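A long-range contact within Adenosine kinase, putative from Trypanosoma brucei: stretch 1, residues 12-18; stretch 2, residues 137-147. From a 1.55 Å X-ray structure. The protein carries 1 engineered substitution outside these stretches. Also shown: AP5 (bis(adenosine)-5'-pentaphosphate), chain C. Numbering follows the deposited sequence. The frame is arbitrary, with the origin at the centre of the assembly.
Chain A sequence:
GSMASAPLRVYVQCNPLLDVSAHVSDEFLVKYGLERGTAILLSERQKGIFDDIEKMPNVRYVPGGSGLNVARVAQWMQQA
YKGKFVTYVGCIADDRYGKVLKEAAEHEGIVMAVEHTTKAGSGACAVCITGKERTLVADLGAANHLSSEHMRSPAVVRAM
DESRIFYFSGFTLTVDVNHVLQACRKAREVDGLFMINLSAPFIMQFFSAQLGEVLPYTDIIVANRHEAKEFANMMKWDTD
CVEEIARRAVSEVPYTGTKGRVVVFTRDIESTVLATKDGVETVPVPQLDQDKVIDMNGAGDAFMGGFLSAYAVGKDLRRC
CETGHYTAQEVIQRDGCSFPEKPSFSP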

# COMPACT_ATOMS: atom_id res chain seq x y z
N VAL A 12 -3.90 9.15 -3.55
CA VAL A 12 -3.20 8.16 -2.73
C VAL A 12 -2.36 8.88 -1.69
O VAL A 12 -1.69 9.86 -2.01
N GLN A 13 -2.36 8.38 -0.45
CA GLN A 13 -1.52 8.96 0.60
C GLN A 13 -0.80 7.85 1.33
O GLN A 13 -1.40 6.81 1.70
N CYS A 14 0.50 8.06 1.55
CA CYS A 14 1.32 7.08 2.26
C CYS A 14 2.63 7.78 2.65
O CYS A 14 2.71 9.03 2.71
N ASN A 15 3.63 6.96 2.97
CA ASN A 15 4.96 7.42 3.40
C ASN A 15 5.95 7.13 2.29
O ASN A 15 6.18 5.96 1.97
N PRO A 16 6.50 8.19 1.66
CA PRO A 16 7.37 7.92 0.52
C PRO A 16 8.75 7.52 1.06
O PRO A 16 9.35 8.26 1.84
N LEU A 17 9.19 6.31 0.72
CA LEU A 17 10.44 5.79 1.28
C LEU A 17 11.33 5.32 0.16
O LEU A 17 10.83 4.77 -0.82
N LEU A 18 12.64 5.54 0.28
CA LEU A 18 13.58 4.90 -0.61
C LEU A 18 13.92 3.50 -0.10
O LEU A 18 14.35 3.33 1.06
N VAL A 137 12.27 -3.10 7.22
CA VAL A 137 12.45 -2.22 8.39
C VAL A 137 12.33 -0.77 7.93
O VAL A 137 13.22 -0.26 7.27
N ALA A 138 11.23 -0.11 8.26
CA ALA A 138 10.93 1.23 7.70
C ALA A 138 11.35 2.33 8.67
O ALA A 138 10.89 2.34 9.84
N ASP A 139 12.21 3.24 8.21
CA ASP A 139 12.62 4.43 8.95
C ASP A 139 11.95 5.60 8.28
O ASP A 139 12.42 6.10 7.24
N LEU A 140 10.78 6.00 8.79
CA LEU A 140 9.97 6.99 8.09
C LEU A 140 10.64 8.34 7.84
O LEU A 140 10.31 8.99 6.85
N GLY A 141 11.48 8.79 8.77
CA GLY A 141 12.14 10.09 8.60
C GLY A 141 11.11 11.18 8.32
O GLY A 141 10.10 11.32 9.06
N ALA A 142 11.33 11.91 7.24
CA ALA A 142 10.46 13.00 6.84
C ALA A 142 8.98 12.57 6.77
O ALA A 142 8.09 13.38 7.01
N ALA A 143 8.71 11.31 6.40
CA ALA A 143 7.32 10.90 6.20
C ALA A 143 6.51 11.03 7.48
O ALA A 143 5.31 11.28 7.45
N ASN A 144 7.17 10.93 8.63
CA ASN A 144 6.48 11.01 9.90
C ASN A 144 6.12 12.44 10.29
O ASN A 144 5.44 12.66 11.28
N HIS A 145 6.60 13.41 9.52
CA HIS A 145 6.36 14.83 9.79
C HIS A 145 5.29 15.46 8.88
O HIS A 145 5.13 16.69 8.87
N LEU A 146 4.57 14.64 8.13
CA LEU A 146 3.46 15.15 7.31
C LEU A 146 2.49 15.94 8.22
O LEU A 146 2.03 15.44 9.24
N SER A 147 2.28 17.22 7.87
CA SER A 147 1.56 18.15 8.76
C SER A 147 0.09 18.42 8.40
O SER A 147 -0.33 18.29 7.24

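Two segments far apart in sequence can meet through side-chain packing with no direct hydrogen bond between them, and residues 12-18 and 137-147 of this adenosine kinase illustrate the principle. The 319 Å² they bury, both sides summed, is made largely by aliphatic side chains, with a water beside both backbones and a bound nucleotide analogue that takes a hydrogen bond from the first stretch and packs against side chains of both.

Along the second stretch, Val137 lies out of reach, and contact begins at Ala138. Its CA-to-CB bond runs sideways, yet its methyl is met by Leu17, whose CB points toward the second stretch; Leu17 CD1 lies 4.0 Å from Ala138 CB. Leu17 adopts chi1 m and chi2 t, a conformation that also brings its CD2 to 4.1 Å from the backbone atom Asp139 O. The carboxylate of Asp139 itself takes no part.

Leu140 shows how a side chain that starts off sideways can still reach a partner. With chi1 m and chi2 t, its end comes nearer to the first stretch: Leu140 CD2 packs 3.9 Å from Leu17 CD2, and both methyls lie near the Asn15 amide, the nearer being Leu140 CD1 at 3.7 Å from Asn15 ND2. That amide has its polar partner in the ligand AP5, for Asn15 ND2 donates to AP5 N1B over 3.1 Å in a nearly linear hydrogen bond. The adenine also has apolar neighbours from both stretches, with Leu17 CD1 3.6 Å from AP5 C4B and Ala138 CB 3.6 Å from AP5 N7B. The contact between the stretches thus doubles as part of a nucleoside-binding wall.

The chain then reverses in a type II' turn from Leu140 to Ala143, closed by Ala143 N donating to Leu140 O at 2.9 Å. Gly141, with a positive phi that favours glycine, makes no contact across, and neither does Ala142. The turn delivers Ala143 to the closest backbone register, its CA 5.1 Å from Asn15 CA. Its methyl points toward the first stretch, with Ala143 CB 3.6 Å from Asn15 CB and 4.0 Å from Pro16 CD. The CA-to-CB bond of Asn15 points toward the second stretch, and its side chain takes chi1 m. Close by, a water lies 3.1 Å from both Cys14 O and Ala143 O, linking the two backbones indirectly.

Asn144 points away and His145 is out of reach, but Leu146 returns to the contact. Its CB points toward the first stretch, and with chi1 t and chi2 p its CD2 comes 3.2 Å from Gln13 OE1. This is a close approach of a methyl to an amide oxygen, made possible by the extended Gln13 side chain, t at both chi1 and chi2.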

# COMPACT_ATOMS: atom_id res chain seq x y z
CB VAL A 12 -2.22 7.33 -3.61
CG1 VAL A 12 -1.32 6.39 -2.75
CG2 VAL A 12 -2.98 6.56 -4.68
CB GLN A 13 -2.37 9.82 1.56
CG GLN A 13 -1.57 10.50 2.69
CD GLN A 13 -2.25 11.71 3.29
OE1 GLN A 13 -2.07 12.03 4.49
NE2 GLN A 13 -3.01 12.42 2.48
CB CYS A 14 1.55 5.87 1.32
SG CYS A 14 2.28 4.40 2.09
CB ASN A 15 5.36 6.61 4.63
CG ASN A 15 4.31 6.68 5.74
OD1 ASN A 15 3.80 7.75 6.03
ND2 ASN A 15 3.99 5.52 6.39
CB PRO A 16 7.40 9.26 -0.24
CG PRO A 16 6.97 10.30 0.76
CD PRO A 16 6.11 9.61 1.77
CB LEU A 17 10.16 4.58 2.19
CG LEU A 17 9.09 4.72 3.26
CD1 LEU A 17 8.90 3.35 3.95
CD2 LEU A 17 9.53 5.79 4.28
CB LEU A 18 14.87 5.74 -0.69
CG LEU A 18 15.73 5.23 -1.86
CD1 LEU A 18 15.40 5.97 -3.19
CD2 LEU A 18 17.21 5.16 -1.57
CB VAL A 137 13.80 -2.47 9.03
CG1 VAL A 137 14.00 -1.57 10.27
CG2 VAL A 137 13.92 -3.95 9.45
CB ALA A 138 9.42 1.35 7.41
CB ASP A 139 14.14 4.52 8.91
CG ASP A 139 14.67 5.77 9.57
OD1 ASP A 139 13.89 6.51 10.18
OD2 ASP A 139 15.89 6.00 9.47
CB LEU A 140 8.63 7.22 8.77
CG LEU A 140 7.66 6.03 8.85
CD1 LEU A 140 6.20 6.46 9.20
CD2 LEU A 140 7.67 5.15 7.66
CB ALA A 142 10.92 13.55 5.52
CB ALA A 143 7.23 9.47 5.62
CB ASN A 144 7.33 10.42 11.01
CG ASN A 144 6.53 9.93 12.18
OD1 ASN A 144 6.90 10.15 13.34
ND2 ASN A 144 5.45 9.25 11.90
CB HIS A 145 7.68 15.60 9.66
CG HIS A 145 8.69 15.20 10.68
ND1 HIS A 145 8.80 15.85 11.90
CD2 HIS A 145 9.64 14.24 10.68
CE1 HIS A 145 9.77 15.29 12.60
NE2 HIS A 145 10.30 14.32 11.89
CB LEU A 146 2.76 14.00 6.59
CG LEU A 146 1.55 14.37 5.72
CD1 LEU A 146 1.94 15.27 4.58
CD2 LEU A 146 0.91 13.10 5.19
CB SER A 147 2.33 19.48 8.82
OG SER A 147 2.19 20.20 7.61
PA AP5 C . 0.02 -11.94 -1.97
O1A AP5 C . 1.20 -12.86 -1.66
O2A AP5 C . -1.28 -12.35 -1.32
O3A AP5 C . 0.28 -10.41 -1.55
PB AP5 C . 1.05 -9.88 -0.23
O1B AP5 C . 1.14 -10.93 0.84
O2B AP5 C . 0.42 -8.58 0.13
O3B AP5 C . 2.48 -9.65 -0.88
PG AP5 C . 3.94 -9.51 -0.27
O1G AP5 C . 4.90 -9.91 -1.35
O2G AP5 C . 4.21 -10.37 0.95
O3G AP5 C . 4.00 -7.97 -0.06
PD AP5 C . 5.17 -7.03 0.54
O1D AP5 C . 6.41 -7.79 0.96
O2D AP5 C . 4.49 -6.15 1.54
O3D AP5 C . 5.59 -6.21 -0.78
PE AP5 C . 4.89 -4.86 -1.32
O1E AP5 C . 3.40 -4.95 -1.14
O2E AP5 C . 5.42 -4.56 -2.72
O5F AP5 C . -0.08 -11.82 -3.57
C5F AP5 C . -0.97 -10.89 -4.18
C4F AP5 C . -1.29 -11.36 -5.58
O4F AP5 C . -0.07 -11.57 -6.31
C3F AP5 C . -1.97 -12.73 -5.66
O3F AP5 C . -3.36 -12.56 -5.55
C2F AP5 C . -1.50 -13.28 -6.97
O2F AP5 C . -2.26 -12.73 -8.02
C1F AP5 C . -0.08 -12.70 -7.09
N9A AP5 C . 0.97 -13.62 -6.56
C8A AP5 C . 1.71 -13.45 -5.38
N7A AP5 C . 2.58 -14.50 -5.29
C5A AP5 C . 2.42 -15.30 -6.37
C6A AP5 C . 3.04 -16.44 -6.81
N6A AP5 C . 4.10 -16.95 -6.18
N1A AP5 C . 2.63 -17.01 -7.99
C2A AP5 C . 1.63 -16.45 -8.77
N3A AP5 C . 1.03 -15.29 -8.33
C4A AP5 C . 1.42 -14.72 -7.17
O5J AP5 C . 5.43 -3.73 -0.29
C5J AP5 C . 6.82 -3.46 -0.20
C4J AP5 C . 6.90 -1.97 0.12
O4J AP5 C . 6.48 -1.72 1.47
C3J AP5 C . 8.33 -1.42 0.09
O3J AP5 C . 8.47 -0.66 -1.11
C2J AP5 C . 8.45 -0.57 1.37
O2J AP5 C . 9.00 0.72 1.15
C1J AP5 C . 7.01 -0.46 1.81
N9B AP5 C . 6.85 -0.19 3.24
C8B AP5 C . 7.33 -0.97 4.26
N7B AP5 C . 7.02 -0.35 5.42
C5B AP5 C . 6.33 0.80 5.14
C6B AP5 C . 5.77 1.80 5.95
N6B AP5 C . 5.89 1.83 7.29
N1B AP5 C . 5.19 2.85 5.29
C2B AP5 C . 5.03 2.92 3.93
N3B AP5 C . 5.62 1.96 3.13
C4B AP5 C . 6.23 0.90 3.76
O HOH W 1 4.33 11.04 4.51